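Local structure of prolyl-tRNA synthetase (Naegleria fowleri, 6UYH) at residues Thr119-Tyr125 with Trp167-His171; Ala180-Val184 with Gln266-Gly270; Leu116-Ser120 with Gln144-Arg150. The protein probably attaches proline to its cognate tRNA in an ATP-dependent reaction, and is captured here with the inhibitor halofuginone and the ATP analogue AMPPNP bound. All coordinates share one frame; numbering follows the deposited sequence. Where two conformers were deposited one is given.

Contact 1 of 3, residues Thr119-Tyr125 with Trp167-His171. With HFG (7-bromo-6-chloro-3-{3-[(2R,3S)-3-hydroxypiperidin-2-yl]-2-oxopropyl}quinazolin-4(3H)-one), chain D; ANP (phosphoaminophosphonic acid-adenylate ester), chain C.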
loop_
_atom_site.group_PDB
_atom_site.type_symbol
_atom_site.label_atom_id
_atom_site.label_comp_id
_atom_site.label_asym_id
_atom_site.label_seq_id
_atom_site.Cartn_x
_atom_site.Cartn_y
_atom_site.Cartn_z
ATOM N N THR A 119 -5.865 4.134 14.791
ATOM C CA THR A 119 -4.482 4.593 14.904
ATOM C C THR A 119 -3.764 3.440 15.601
ATOM O O THR A 119 -4.436 2.595 16.207
ATOM C CB THR A 119 -4.341 5.922 15.669
ATOM O OG1 THR A 119 -2.956 6.293 15.692
ATOM C CG2 THR A 119 -4.849 5.789 17.107
ATOM N N SER A 120 -2.431 3.352 15.529
ATOM C CA SER A 120 -1.766 2.104 15.908
ATOM C C SER A 120 -0.887 2.169 17.162
ATOM O O SER A 120 -0.135 1.218 17.404
ATOM C CB SER A 120 -0.941 1.578 14.734
ATOM O OG SER A 120 -1.807 1.314 13.645
ATOM N N GLU A 121 -0.977 3.228 17.979
ATOM C CA GLU A 121 -0.176 3.273 19.203
ATOM C C GLU A 121 -0.357 2.014 20.053
ATOM O O GLU A 121 0.626 1.410 20.502
ATOM C CB GLU A 121 -0.537 4.503 20.037
ATOM C CG GLU A 121 0.079 5.817 19.556
ATOM C CD GLU A 121 -0.708 6.467 18.432
ATOM O OE1 GLU A 121 -1.745 5.915 18.009
ATOM O OE2 GLU A 121 -0.288 7.543 17.970
ATOM N N THR A 122 -1.613 1.617 20.308
ATOM C CA THR A 122 -1.862 0.479 21.198
ATOM C C THR A 122 -1.636 -0.858 20.507
ATOM O O THR A 122 -1.566 -1.891 21.190
ATOM C CB THR A 122 -3.286 0.510 21.773
ATOM O OG1 THR A 122 -4.246 0.353 20.717
ATOM C CG2 THR A 122 -3.544 1.816 22.540
ATOM N N ILE A 123 -1.517 -0.846 19.176
ATOM C CA ILE A 123 -1.214 -2.037 18.388
ATOM C C ILE A 123 0.292 -2.283 18.339
ATOM O O ILE A 123 0.740 -3.433 18.341
ATOM C CB ILE A 123 -1.796 -1.872 16.968
ATOM C CG1 ILE A 123 -3.318 -1.714 17.037
ATOM C CG2 ILE A 123 -1.384 -3.039 16.040
ATOM C CD1 ILE A 123 -3.971 -1.441 15.674
ATOM N N MET A 124 1.089 -1.215 18.316
ATOM C CA MET A 124 2.526 -1.301 18.103
ATOM C C MET A 124 3.354 -1.257 19.376
ATOM O O MET A 124 4.409 -1.898 19.429
ATOM C CB MET A 124 2.977 -0.163 17.186
ATOM C CG MET A 124 2.390 -0.267 15.799
ATOM S SD MET A 124 2.754 1.200 14.805
ATOM C CE MET A 124 4.514 1.001 14.566
ATOM N N TYR A 125 2.918 -0.535 20.400
ATOM C CA TYR A 125 3.849 -0.249 21.486
ATOM C C TYR A 125 4.115 -1.446 22.401
ATOM O O TYR A 125 5.196 -1.500 22.998
ATOM C CB TYR A 125 3.380 0.978 22.282
ATOM C CG TYR A 125 3.461 2.267 21.476
ATOM C CD1 TYR A 125 4.104 2.291 20.234
ATOM C CD2 TYR A 125 2.884 3.449 21.934
ATOM C CE1 TYR A 125 4.180 3.455 19.489
ATOM C CE2 TYR A 125 2.950 4.626 21.188
ATOM C CZ TYR A 125 3.597 4.619 19.965
ATOM O OH TYR A 125 3.671 5.781 19.216
ATOM N N TRP A 167 -3.477 6.619 5.260
ATOM C CA TRP A 167 -2.441 7.510 5.769
ATOM C C TRP A 167 -1.118 6.762 5.804
ATOM O O TRP A 167 -1.039 5.578 5.463
ATOM C CB TRP A 167 -2.813 8.082 7.144
ATOM C CG TRP A 167 -2.716 7.168 8.367
ATOM C CD1 TRP A 167 -2.336 5.845 8.421
ATOM C CD2 TRP A 167 -3.037 7.543 9.710
ATOM N NE1 TRP A 167 -2.391 5.393 9.728
ATOM C CE2 TRP A 167 -2.816 6.417 10.532
ATOM C CE3 TRP A 167 -3.480 8.735 10.299
ATOM C CZ2 TRP A 167 -3.035 6.446 11.911
ATOM C CZ3 TRP A 167 -3.698 8.764 11.665
ATOM C CH2 TRP A 167 -3.478 7.625 12.453
ATOM N N GLN A 168 -0.067 7.473 6.194
ATOM C CA GLN A 168 1.089 6.840 6.808
ATOM C C GLN A 168 1.094 7.280 8.259
ATOM O O GLN A 168 0.706 8.413 8.567
ATOM C CB GLN A 168 2.424 7.217 6.149
ATOM C CG GLN A 168 2.735 8.738 6.076
ATOM C CD GLN A 168 3.219 9.387 7.394
ATOM O OE1 GLN A 168 2.983 10.579 7.620
ATOM N NE2 GLN A 168 3.924 8.618 8.239
ATOM N N GLU A 169 1.493 6.374 9.149
ATOM C CA GLU A 169 1.780 6.732 10.532
ATOM C C GLU A 169 3.189 6.263 10.866
ATOM O O GLU A 169 3.542 5.094 10.645
ATOM C CB GLU A 169 0.735 6.147 11.515
ATOM C CG GLU A 169 0.564 4.628 11.412
ATOM C CD GLU A 169 -0.501 4.097 12.355
ATOM O OE1 GLU A 169 -1.297 3.237 11.916
ATOM O OE2 GLU A 169 -0.533 4.534 13.526
ATOM N N GLY A 170 3.996 7.183 11.380
ATOM C CA GLY A 170 5.354 6.890 11.807
ATOM C C GLY A 170 5.405 6.918 13.325
ATOM O O GLY A 170 4.742 7.738 13.952
ATOM N N HIS A 171 6.170 5.997 13.898
ATOM C CA HIS A 171 6.298 5.845 15.348
ATOM C C HIS A 171 7.771 5.611 15.638
ATOM O O HIS A 171 8.328 4.588 15.223
ATOM C CB HIS A 171 5.452 4.670 15.848
ATOM C CG HIS A 171 3.984 4.835 15.606
ATOM N ND1 HIS A 171 3.116 5.269 16.586
ATOM C CD2 HIS A 171 3.229 4.632 14.498
ATOM C CE1 HIS A 171 1.893 5.332 16.093
ATOM N NE2 HIS A 171 1.931 4.949 14.830
HETATM O "O4'" HFG D . -4.206 9.172 16.083
HETATM C C21 HFG D . -3.911 10.029 16.889
HETATM C "C3'" HFG D . -2.472 10.359 17.214
HETATM C "C2'" HFG D . -1.452 10.054 16.109
HETATM N "N1'" HFG D . -1.311 8.615 15.852
HETATM C "C6'" HFG D . -0.228 8.331 14.903
HETATM C "C5'" HFG D . -0.446 9.009 13.577
HETATM C "C4'" HFG D . -0.668 10.512 13.773
HETATM C C39 HFG D . -1.762 10.770 14.793
HETATM O "O7'" HFG D . -1.886 12.178 15.018
HETATM C "C1'" HFG D . -4.990 10.817 17.646
HETATM N N3 HFG D . -6.264 10.101 17.683
HETATM C C4 HFG D . -6.336 8.948 18.453
HETATM O O11 HFG D . -5.386 8.571 19.115
HETATM C C10 HFG D . -7.620 8.244 18.346
HETATM C C5 HFG D . -7.844 7.078 19.075
HETATM C C2 HFG D . -7.313 10.524 16.912
HETATM N N1 HFG D . -8.444 9.930 16.778
HETATM C C9 HFG D . -8.610 8.745 17.496
HETATM C C8 HFG D . -9.803 8.041 17.335
HETATM C C7 HFG D . -9.996 6.867 18.046
HETATM BR BR1 HFG D . -11.581 5.883 17.722
HETATM C C6 HFG D . -9.042 6.408 18.929
HETATM CL CL1 HFG D . -9.337 5.011 19.921
HETATM P PG ANP C . -9.349 16.151 13.128
HETATM O O1G ANP C . -9.774 17.307 13.904
HETATM O O2G ANP C . -10.379 14.973 13.388
HETATM O O3G ANP C . -9.335 16.608 11.618
HETATM P PB ANP C . -7.310 14.359 14.399
HETATM O O1B ANP C . -6.727 14.743 15.675
HETATM O O2B ANP C . -8.490 13.370 14.645
HETATM N N3B ANP C . -7.835 15.650 13.524
HETATM P PA ANP C . -5.028 12.695 13.772
HETATM O O1A ANP C . -3.943 13.372 14.514
HETATM O O2A ANP C . -5.532 11.512 14.531
HETATM O O3A ANP C . -6.263 13.656 13.496
HETATM O "O5'" ANP C . -4.654 12.202 12.285
HETATM C "C5'" ANP C . -3.472 12.524 11.517
HETATM C "C4'" ANP C . -3.923 13.307 10.313
HETATM O "O4'" ANP C . -4.890 12.538 9.563
HETATM C "C3'" ANP C . -4.650 14.593 10.673
HETATM O "O3'" ANP C . -3.722 15.649 10.890
HETATM C "C2'" ANP C . -5.527 14.840 9.444
HETATM O "O2'" ANP C . -4.825 15.616 8.482
HETATM C "C1'" ANP C . -5.824 13.410 8.947
HETATM N N9 ANP C . -7.167 12.944 9.268
HETATM C C8 ANP C . -7.742 12.860 10.510
HETATM N N7 ANP C . -8.967 12.397 10.505
HETATM C C5 ANP C . -9.220 12.155 9.160
HETATM C C6 ANP C . -10.347 11.658 8.483
HETATM N N6 ANP C . -11.462 11.244 9.091
HETATM N N1 ANP C . -10.281 11.574 7.136
HETATM C C2 ANP C . -9.150 11.938 6.523
HETATM N N3 ANP C . -8.019 12.403 7.057
HETATM C C4 ANP C . -8.120 12.493 8.388
#

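Contact 2 of 3, residues Ala180-Val184 with Gln266-Gly270. With HFG (7-bromo-6-chloro-3-{3-[(2R,3S)-3-hydroxypiperidin-2-yl]-2-oxopropyl}quinazolin-4(3H)-one), chain D.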
loop_
_atom_site.group_PDB
_atom_site.type_symbol
_atom_site.label_atom_id
_atom_site.label_comp_id
_atom_site.label_asym_id
_atom_site.label_seq_id
_atom_site.Cartn_x
_atom_site.Cartn_y
_atom_site.Cartn_z
ATOM N N ALA A 180 14.568 13.087 19.918
ATOM C CA ALA A 180 13.152 13.035 19.579
ATOM C C ALA A 180 12.660 14.398 19.097
ATOM O O ALA A 180 12.016 14.496 18.047
ATOM C CB ALA A 180 12.351 12.545 20.784
ATOM N N ASP A 181 12.994 15.465 19.832
ATOM C CA ASP A 181 12.638 16.821 19.408
ATOM C C ASP A 181 13.064 17.076 17.967
ATOM O O ASP A 181 12.286 17.581 17.155
ATOM C CB ASP A 181 13.297 17.864 20.324
ATOM C CG ASP A 181 12.638 17.975 21.690
ATOM O OD1 ASP A 181 11.461 17.593 21.852
ATOM O OD2 ASP A 181 13.311 18.477 22.608
ATOM N N GLU A 182 14.305 16.710 17.632
ATOM C CA GLU A 182 14.822 16.964 16.288
ATOM C C GLU A 182 13.980 16.271 15.223
ATOM O O GLU A 182 13.716 16.844 14.158
ATOM C CB GLU A 182 16.282 16.510 16.187
ATOM C CG GLU A 182 16.893 16.738 14.811
ATOM C CD GLU A 182 18.168 15.939 14.581
ATOM O OE1 GLU A 182 18.600 15.213 15.503
ATOM O OE2 GLU A 182 18.733 16.034 13.471
ATOM N N GLU A 183 13.552 15.036 15.485
ATOM C CA GLU A 183 12.758 14.326 14.484
ATOM C C GLU A 183 11.386 14.968 14.292
ATOM O O GLU A 183 10.891 15.048 13.163
ATOM C CB GLU A 183 12.589 12.857 14.855
ATOM C CG GLU A 183 11.772 12.120 13.777
ATOM C CD GLU A 183 11.242 10.764 14.198
ATOM O OE1 GLU A 183 10.365 10.702 15.080
ATOM O OE2 GLU A 183 11.687 9.754 13.622
ATOM N N VAL A 184 10.749 15.427 15.380
ATOM C CA VAL A 184 9.430 16.056 15.251
ATOM C C VAL A 184 9.451 17.129 14.168
ATOM O O VAL A 184 8.585 17.170 13.280
ATOM C CB VAL A 184 8.975 16.649 16.599
ATOM C CG1 VAL A 184 7.703 17.513 16.381
ATOM C CG2 VAL A 184 8.716 15.552 17.615
ATOM N N GLN A 266 9.510 9.054 22.749
ATOM C CA GLN A 266 8.809 8.647 21.538
ATOM C C GLN A 266 8.176 9.830 20.828
ATOM O O GLN A 266 7.825 10.841 21.445
ATOM C CB GLN A 266 7.709 7.629 21.818
ATOM C CG GLN A 266 8.227 6.264 22.240
ATOM C CD GLN A 266 7.105 5.370 22.701
ATOM O OE1 GLN A 266 6.738 5.382 23.877
ATOM N NE2 GLN A 266 6.531 4.604 21.773
ATOM N N ASN A 267 8.030 9.669 19.513
ATOM C CA ASN A 267 7.233 10.534 18.654
ATOM C C ASN A 267 6.258 9.673 17.862
ATOM O O ASN A 267 6.484 8.474 17.669
ATOM C CB ASN A 267 8.085 11.307 17.638
ATOM C CG ASN A 267 9.165 12.134 18.273
ATOM O OD1 ASN A 267 9.034 12.621 19.403
ATOM N ND2 ASN A 267 10.245 12.330 17.527
ATOM N N SER A 268 5.193 10.300 17.363
ATOM C CA SER A 268 4.416 9.715 16.271
ATOM C C SER A 268 3.930 10.836 15.365
ATOM O O SER A 268 3.855 11.997 15.769
ATOM C CB SER A 268 3.243 8.848 16.778
ATOM O OG SER A 268 2.254 9.633 17.416
ATOM N N TRP A 269 3.626 10.491 14.112
ATOM C CA TRP A 269 3.333 11.511 13.115
ATOM C C TRP A 269 2.535 10.864 11.992
ATOM O O TRP A 269 2.774 9.704 11.653
ATOM C CB TRP A 269 4.620 12.164 12.569
ATOM C CG TRP A 269 5.910 11.330 12.715
ATOM C CD1 TRP A 269 6.742 11.277 13.807
ATOM C CD2 TRP A 269 6.508 10.468 11.720
ATOM N NE1 TRP A 269 7.809 10.431 13.558
ATOM C CE2 TRP A 269 7.689 9.924 12.287
ATOM C CE3 TRP A 269 6.162 10.118 10.408
ATOM C CZ2 TRP A 269 8.522 9.041 11.590
ATOM C CZ3 TRP A 269 6.999 9.223 9.708
ATOM C CH2 TRP A 269 8.159 8.698 10.308
ATOM N N GLY A 270 1.573 11.599 11.443
ATOM C CA GLY A 270 0.737 11.043 10.389
ATOM C C GLY A 270 0.307 12.080 9.378
ATOM O O GLY A 270 0.134 13.261 9.697
HETATM O "O4'" HFG D . -4.206 9.172 16.083
HETATM C C21 HFG D . -3.911 10.029 16.889
HETATM C "C3'" HFG D . -2.472 10.359 17.214
HETATM C "C2'" HFG D . -1.452 10.054 16.109
HETATM N "N1'" HFG D . -1.311 8.615 15.852
HETATM C "C6'" HFG D . -0.228 8.331 14.903
HETATM C "C5'" HFG D . -0.446 9.009 13.577
HETATM C "C4'" HFG D . -0.668 10.512 13.773
HETATM C C39 HFG D . -1.762 10.770 14.793
HETATM O "O7'" HFG D . -1.886 12.178 15.018
HETATM C "C1'" HFG D . -4.990 10.817 17.646
HETATM N N3 HFG D . -6.264 10.101 17.683
HETATM C C4 HFG D . -6.336 8.948 18.453
HETATM O O11 HFG D . -5.386 8.571 19.115
HETATM C C10 HFG D . -7.620 8.244 18.346
HETATM C C5 HFG D . -7.844 7.078 19.075
HETATM C C2 HFG D . -7.313 10.524 16.912
HETATM N N1 HFG D . -8.444 9.930 16.778
HETATM C C9 HFG D . -8.610 8.745 17.496
HETATM C C8 HFG D . -9.803 8.041 17.335
HETATM C C7 HFG D . -9.996 6.867 18.046
HETATM BR BR1 HFG D . -11.581 5.883 17.722
HETATM C C6 HFG D . -9.042 6.408 18.929
HETATM CL CL1 HFG D . -9.337 5.011 19.921
#

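Contact 3 of 3, residues Leu116-Ser120 with Gln144-Arg150. With HFG (7-bromo-6-chloro-3-{3-[(2R,3S)-3-hydroxypiperidin-2-yl]-2-oxopropyl}quinazolin-4(3H)-one), chain D; ANP (phosphoaminophosphonic acid-adenylate ester), chain C.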
loop_
_atom_site.group_PDB
_atom_site.type_symbol
_atom_site.label_atom_id
_atom_site.label_comp_id
_atom_site.label_asym_id
_atom_site.label_seq_id
_atom_site.Cartn_x
_atom_site.Cartn_y
_atom_site.Cartn_z
ATOM N N LEU A 116 -11.482 -2.175 14.946
ATOM C CA LEU A 116 -10.709 -1.778 13.780
ATOM C C LEU A 116 -9.804 -0.606 14.134
ATOM O O LEU A 116 -10.221 0.329 14.828
ATOM C CB LEU A 116 -11.626 -1.392 12.620
ATOM C CG LEU A 116 -12.694 -2.416 12.238
ATOM C CD1 LEU A 116 -13.542 -1.865 11.118
ATOM C CD2 LEU A 116 -12.062 -3.761 11.846
ATOM N N ARG A 117 -8.564 -0.678 13.659
ATOM C CA ARG A 117 -7.486 0.295 13.784
ATOM C C ARG A 117 -7.974 1.728 13.609
ATOM O O ARG A 117 -8.356 2.110 12.495
ATOM C CB ARG A 117 -6.414 -0.023 12.723
ATOM C CG ARG A 117 -5.301 1.004 12.573
ATOM C CD ARG A 117 -4.205 0.445 11.663
ATOM N NE ARG A 117 -4.736 0.011 10.374
ATOM C CZ ARG A 117 -4.266 -1.008 9.664
ATOM N NH1 ARG A 117 -3.251 -1.738 10.107
ATOM N NH2 ARG A 117 -4.820 -1.310 8.501
ATOM N N PRO A 118 -7.967 2.550 14.668
ATOM C CA PRO A 118 -8.242 3.988 14.502
ATOM C C PRO A 118 -6.963 4.812 14.455
ATOM O O PRO A 118 -6.977 6.013 14.167
ATOM C CB PRO A 118 -9.060 4.319 15.750
ATOM C CG PRO A 118 -8.453 3.421 16.799
ATOM C CD PRO A 118 -8.016 2.149 16.088
ATOM N N THR A 119 -5.865 4.134 14.791
ATOM C CA THR A 119 -4.482 4.593 14.904
ATOM C C THR A 119 -3.764 3.440 15.601
ATOM O O THR A 119 -4.436 2.595 16.207
ATOM C CB THR A 119 -4.341 5.922 15.669
ATOM O OG1 THR A 119 -2.956 6.293 15.692
ATOM C CG2 THR A 119 -4.849 5.789 17.107
ATOM N N SER A 120 -2.431 3.352 15.529
ATOM C CA SER A 120 -1.766 2.104 15.908
ATOM C C SER A 120 -0.887 2.169 17.162
ATOM O O SER A 120 -0.135 1.218 17.404
ATOM C CB SER A 120 -0.941 1.578 14.734
ATOM O OG SER A 120 -1.807 1.314 13.645
ATOM N N GLN A 144 4.171 2.917 8.606
ATOM C CA GLN A 144 3.329 2.049 7.788
ATOM C C GLN A 144 2.299 2.868 7.020
ATOM O O GLN A 144 1.787 3.872 7.518
ATOM C CB GLN A 144 2.639 0.950 8.621
ATOM C CG GLN A 144 1.893 1.425 9.852
ATOM C CD GLN A 144 1.236 0.270 10.596
ATOM O OE1 GLN A 144 1.695 -0.867 10.513
ATOM N NE2 GLN A 144 0.160 0.561 11.331
ATOM N N TRP A 145 2.035 2.430 5.783
ATOM C CA TRP A 145 0.998 2.981 4.915
ATOM C C TRP A 145 -0.221 2.071 5.033
ATOM O O TRP A 145 -0.171 0.913 4.601
ATOM C CB TRP A 145 1.490 3.042 3.465
ATOM C CG TRP A 145 2.676 3.920 3.279
ATOM C CD1 TRP A 145 3.993 3.555 3.322
ATOM C CD2 TRP A 145 2.654 5.319 3.002
ATOM N NE1 TRP A 145 4.793 4.649 3.097
ATOM C CE2 TRP A 145 3.995 5.750 2.914
ATOM C CE3 TRP A 145 1.629 6.260 2.848
ATOM C CZ2 TRP A 145 4.341 7.076 2.662
ATOM C CZ3 TRP A 145 1.965 7.565 2.593
ATOM C CH2 TRP A 145 3.314 7.969 2.508
ATOM N N THR A 146 -1.303 2.575 5.635
ATOM C CA THR A 146 -2.421 1.723 6.025
ATOM C C THR A 146 -3.742 2.451 5.836
ATOM O O THR A 146 -3.795 3.681 5.686
ATOM C CB THR A 146 -2.350 1.281 7.504
ATOM O OG1 THR A 146 -2.604 2.414 8.345
ATOM C CG2 THR A 146 -1.007 0.731 7.875
ATOM N N ASN A 147 -4.827 1.677 5.906
ATOM C CA ASN A 147 -6.157 2.253 6.071
ATOM C C ASN A 147 -6.510 2.393 7.550
ATOM O O ASN A 147 -6.003 1.674 8.404
ATOM C CB ASN A 147 -7.223 1.433 5.322
ATOM C CG ASN A 147 -7.259 -0.023 5.722
ATOM O OD1 ASN A 147 -6.316 -0.562 6.288
ATOM N ND2 ASN A 147 -8.362 -0.680 5.395
ATOM N N VAL A 148 -7.385 3.351 7.837
ATOM C CA VAL A 148 -7.776 3.721 9.190
ATOM C C VAL A 148 -9.290 3.851 9.207
ATOM O O VAL A 148 -9.883 4.306 8.225
ATOM C CB VAL A 148 -7.125 5.059 9.615
ATOM C CG1 VAL A 148 -7.228 5.244 11.110
ATOM C CG2 VAL A 148 -5.672 5.125 9.149
ATOM N N VAL A 149 -9.921 3.463 10.316
ATOM C CA VAL A 149 -11.378 3.527 10.450
ATOM C C VAL A 149 -11.728 4.329 11.691
ATOM O O VAL A 149 -11.295 3.990 12.798
ATOM C CB VAL A 149 -12.018 2.132 10.527
ATOM C CG1 VAL A 149 -13.525 2.250 10.790
ATOM C CG2 VAL A 149 -11.743 1.344 9.236
ATOM N N ARG A 150 -12.530 5.375 11.513
ATOM C CA ARG A 150 -13.090 6.123 12.635
ATOM C C ARG A 150 -14.543 6.435 12.321
ATOM O O ARG A 150 -14.842 7.003 11.265
ATOM C CB ARG A 150 -12.325 7.431 12.890
ATOM C CG ARG A 150 -10.863 7.232 13.244
ATOM C CD ARG A 150 -10.090 8.537 13.245
ATOM N NE ARG A 150 -8.683 8.296 13.560
ATOM C CZ ARG A 150 -7.773 9.253 13.715
ATOM N NH1 ARG A 150 -8.119 10.528 13.578
ATOM N NH2 ARG A 150 -6.514 8.929 13.996
HETATM O "O4'" HFG D . -4.206 9.172 16.083
HETATM C C21 HFG D . -3.911 10.029 16.889
HETATM C "C3'" HFG D . -2.472 10.359 17.214
HETATM C "C2'" HFG D . -1.452 10.054 16.109
HETATM N "N1'" HFG D . -1.311 8.615 15.852
HETATM C "C6'" HFG D . -0.228 8.331 14.903
HETATM C "C5'" HFG D . -0.446 9.009 13.577
HETATM C "C4'" HFG D . -0.668 10.512 13.773
HETATM C C39 HFG D . -1.762 10.770 14.793
HETATM O "O7'" HFG D . -1.886 12.178 15.018
HETATM C "C1'" HFG D . -4.990 10.817 17.646
HETATM N N3 HFG D . -6.264 10.101 17.683
HETATM C C4 HFG D . -6.336 8.948 18.453
HETATM O O11 HFG D . -5.386 8.571 19.115
HETATM C C10 HFG D . -7.620 8.244 18.346
HETATM C C5 HFG D . -7.844 7.078 19.075
HETATM C C2 HFG D . -7.313 10.524 16.912
HETATM N N1 HFG D . -8.444 9.930 16.778
HETATM C C9 HFG D . -8.610 8.745 17.496
HETATM C C8 HFG D . -9.803 8.041 17.335
HETATM C C7 HFG D . -9.996 6.867 18.046
HETATM BR BR1 HFG D . -11.581 5.883 17.722
HETATM C C6 HFG D . -9.042 6.408 18.929
HETATM CL CL1 HFG D . -9.337 5.011 19.921
HETATM P PG ANP C . -9.349 16.151 13.128
HETATM O O1G ANP C . -9.774 17.307 13.904
HETATM O O2G ANP C . -10.379 14.973 13.388
HETATM O O3G ANP C . -9.335 16.608 11.618
HETATM P PB ANP C . -7.310 14.359 14.399
HETATM O O1B ANP C . -6.727 14.743 15.675
HETATM O O2B ANP C . -8.490 13.370 14.645
HETATM N N3B ANP C . -7.835 15.650 13.524
HETATM P PA ANP C . -5.028 12.695 13.772
HETATM O O1A ANP C . -3.943 13.372 14.514
HETATM O O2A ANP C . -5.532 11.512 14.531
HETATM O O3A ANP C . -6.263 13.656 13.496
HETATM O "O5'" ANP C . -4.654 12.202 12.285
HETATM C "C5'" ANP C . -3.472 12.524 11.517
HETATM C "C4'" ANP C . -3.923 13.307 10.313
HETATM O "O4'" ANP C . -4.890 12.538 9.563
HETATM C "C3'" ANP C . -4.650 14.593 10.673
HETATM O "O3'" ANP C . -3.722 15.649 10.890
HETATM C "C2'" ANP C . -5.527 14.840 9.444
HETATM O "O2'" ANP C . -4.825 15.616 8.482
HETATM C "C1'" ANP C . -5.824 13.410 8.947
HETATM N N9 ANP C . -7.167 12.944 9.268
HETATM C C8 ANP C . -7.742 12.860 10.510
HETATM N N7 ANP C . -8.967 12.397 10.505
HETATM C C5 ANP C . -9.220 12.155 9.160
HETATM C C6 ANP C . -10.347 11.658 8.483
HETATM N N6 ANP C . -11.462 11.244 9.091
HETATM N N1 ANP C . -10.281 11.574 7.136
HETATM C C2 ANP C . -9.150 11.938 6.523
HETATM N N3 ANP C . -8.019 12.403 7.057
HETATM C C4 ANP C . -8.120 12.493 8.388
HETATM O O HOH W 1 -12.339 2.025 14.684
HETATM O O HOH W 2 -1.793 -1.378 12.715
#

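Contact 1 of 3, residues Thr119-Tyr125 with Trp167-His171
Ser-120 meets Glu-169 with two hydrogen bonds in this buried contact, where the Thr-Ser-Glu (TXE) loop of a class IIa aminoacyl-tRNA synthetase core runs into helix 121-131 and faces strand 164-174. The Ser-120 backbone N gives its hydrogen to the syn lone pair of Glu-169 OE2 at 3.0 Å. The hydroxyl OG of Ser-120 reaches Glu-169 OE1 at 2.6 Å, coming from above the carboxylate plane. Glu-169 gets there by placing CG between its own backbone N and carbonyl carbon (chi1 55°) and running extended beyond it.

The residues flanking Ser-120 in sequence, Thr-119 in the loop and Glu-121 at the start of the helix, hold halofuginone directly. The piperidine nitrogen N1' donates to Thr-119 OG1 at 2.9 Å and to Glu-121 OE2 at 2.6 Å. Thr-119 OG1 in turn donates to Glu-121 OE1, which holds hydroxyl and carboxylate together beside the piperidine nitrogen. This pairing is consistent with the piperidine occupying the site that would receive the secondary amine of the substrate proline. The Trp-167 ring brings CH2 close to halofuginone C5' and has Thr-119 OG1 and AMPPNP O5' at its edge.

His-171, whose CE1 also borders the piperidine, ties the carboxylate to the helix. Its NE2 donates in the ring plane to Glu-169 OE2 at 2.8 Å (162°), on the anti side but tilted well out of the carboxylate plane, so that this oxygen has two donors. At the other ring nitrogen, Tyr-125 OH lies 2.7 Å from His-171 ND1 in a nearly straight bond (173°), and the two imidazole bonds together fix the ring's rotation. Met-124 SD sits over one imidazole face, 3.9 Å from the centroid of the His-171 ring, a Met-aromatic contact.

Glu-169 CB lies over one face of Trp-167, whose NE1 makes a weak 3.3 Å bond to Glu-169 OE1, an oxygen that also accepts from Gln-144 NE2.

Contact 2 of 3, residues Ala180-Val184 with Gln266-Gly270
Glu-183 OE1 is held from opposite faces of its carboxylate plane by two donors of one strand, Asn-267 ND2 at 2.9 Å and Trp-269 NE1 at 3.0 Å. The asparagine comes from the anti side, tilted to one face, with its amide nearly coplanar with the bond, whereas the indole N-H descends steeply, 73° out of the carboxylate plane. Glu-183 gets to this point because its CG lies opposite the backbone N (chi1 -179°) and the chain stays extended. Its other oxygen, OE2, is bonded to Ser-172 OG, which fixes the carboxylate further.

Asn-267 ND2 makes a second bond, 2.8 Å to Ala-180 O, a carbonyl that already accepts the helical hydrogen of Val-184 N. The amide is therefore spread between a helix backbone and a side chain one turn further on. At the other end of the amide, OD1 is hydrogen-bonded to His-241 ND1, and Val-184 CG2 packs 3.4 Å from Asn-267 OD1.

The axes of segments 180-184 and 266-270 approach to 8.4 Å and run 10° from parallel. Asn-267 and Trp-269 point to the helix, while Ser-268 and Gly-270 border halofuginone, with Gly-270 N 3.4 Å from its C4'. Helix 177-198 thus packs on the antiparallel sheet of the class II synthetase core. Strand 261-272 runs antiparallel between strands 164-174 and 232-243 and leads into helix 274-283, consistent with class II motif 3.

Contact 3 of 3, residues Leu116-Ser120 with Gln144-Arg150
Gln-144 meets Arg-117 through a shared water, which accepts from Gln-144 NE2 at 3.1 Å and from Arg-117 NH1 at 3.0 Å. The glutamine is held further by Phe-76 N at its OE1. Two residues on, Thr-146 lays its CB over the centre of the Arg-117 guanidinium, 3.6 Å above the plane.

Asn-147 then takes that guanidinium side-on with two acceptors: Arg-117 NE bonds to Asn-147 O at 2.9 Å, and Arg-117 NH2 to Asn-147 OD1 at 2.8 Å. A bend at chi3 of Arg-117 (55°) turns the group back to the strand. Asn-147 of the second subunit adds a weak bond to the same OD1, placing this end of the contact at the dimer interface.

Strands 140-149 and 164-174 are the antiparallel pair of class II motif 2, and the loop before helix 121-131 is fastened to the first of them by the bond from Val-149 N to Arg-117 O (170°). The Val-149 side chain packs on Leu-116, and a water joins their carbonyl oxygens.

Arg-150, in the position of the motif 2 arginine, directs NE and NH2 at Pro-118 O, at 2.9 and 3.0 Å, with the oxygen in the guanidinium plane (3° out of it). Its NH1 and NH2 both bond to the alpha-phosphate oxygen O2A of AMPPNP, while N1 of the halofuginone quinazolinone lies over the guanidinium face.

Contacts 1 and 3 start from the same loop, sharing Thr-119 and Ser-120, and their centres are 8 Å apart; strand 164-174 pairs with strand 140-149 between them, with Trp-167 N 3.0 Å from Thr-146 O. Contact 2 lies 12 Å from contact 1, centre to centre, on the other flank of strand 164-174, where Gly-170 N reaches Trp-269 O at 2.8 Å. Contacts 2 and 3 do not touch, their nearest atoms about 6 Å apart. Halofuginone touches all three: contact 1 receives its piperidine, contact 2 borders that ring from strand 261-272, and contact 3 meets its quinazolinone. AMPPNP is reached by contacts 1 and 3.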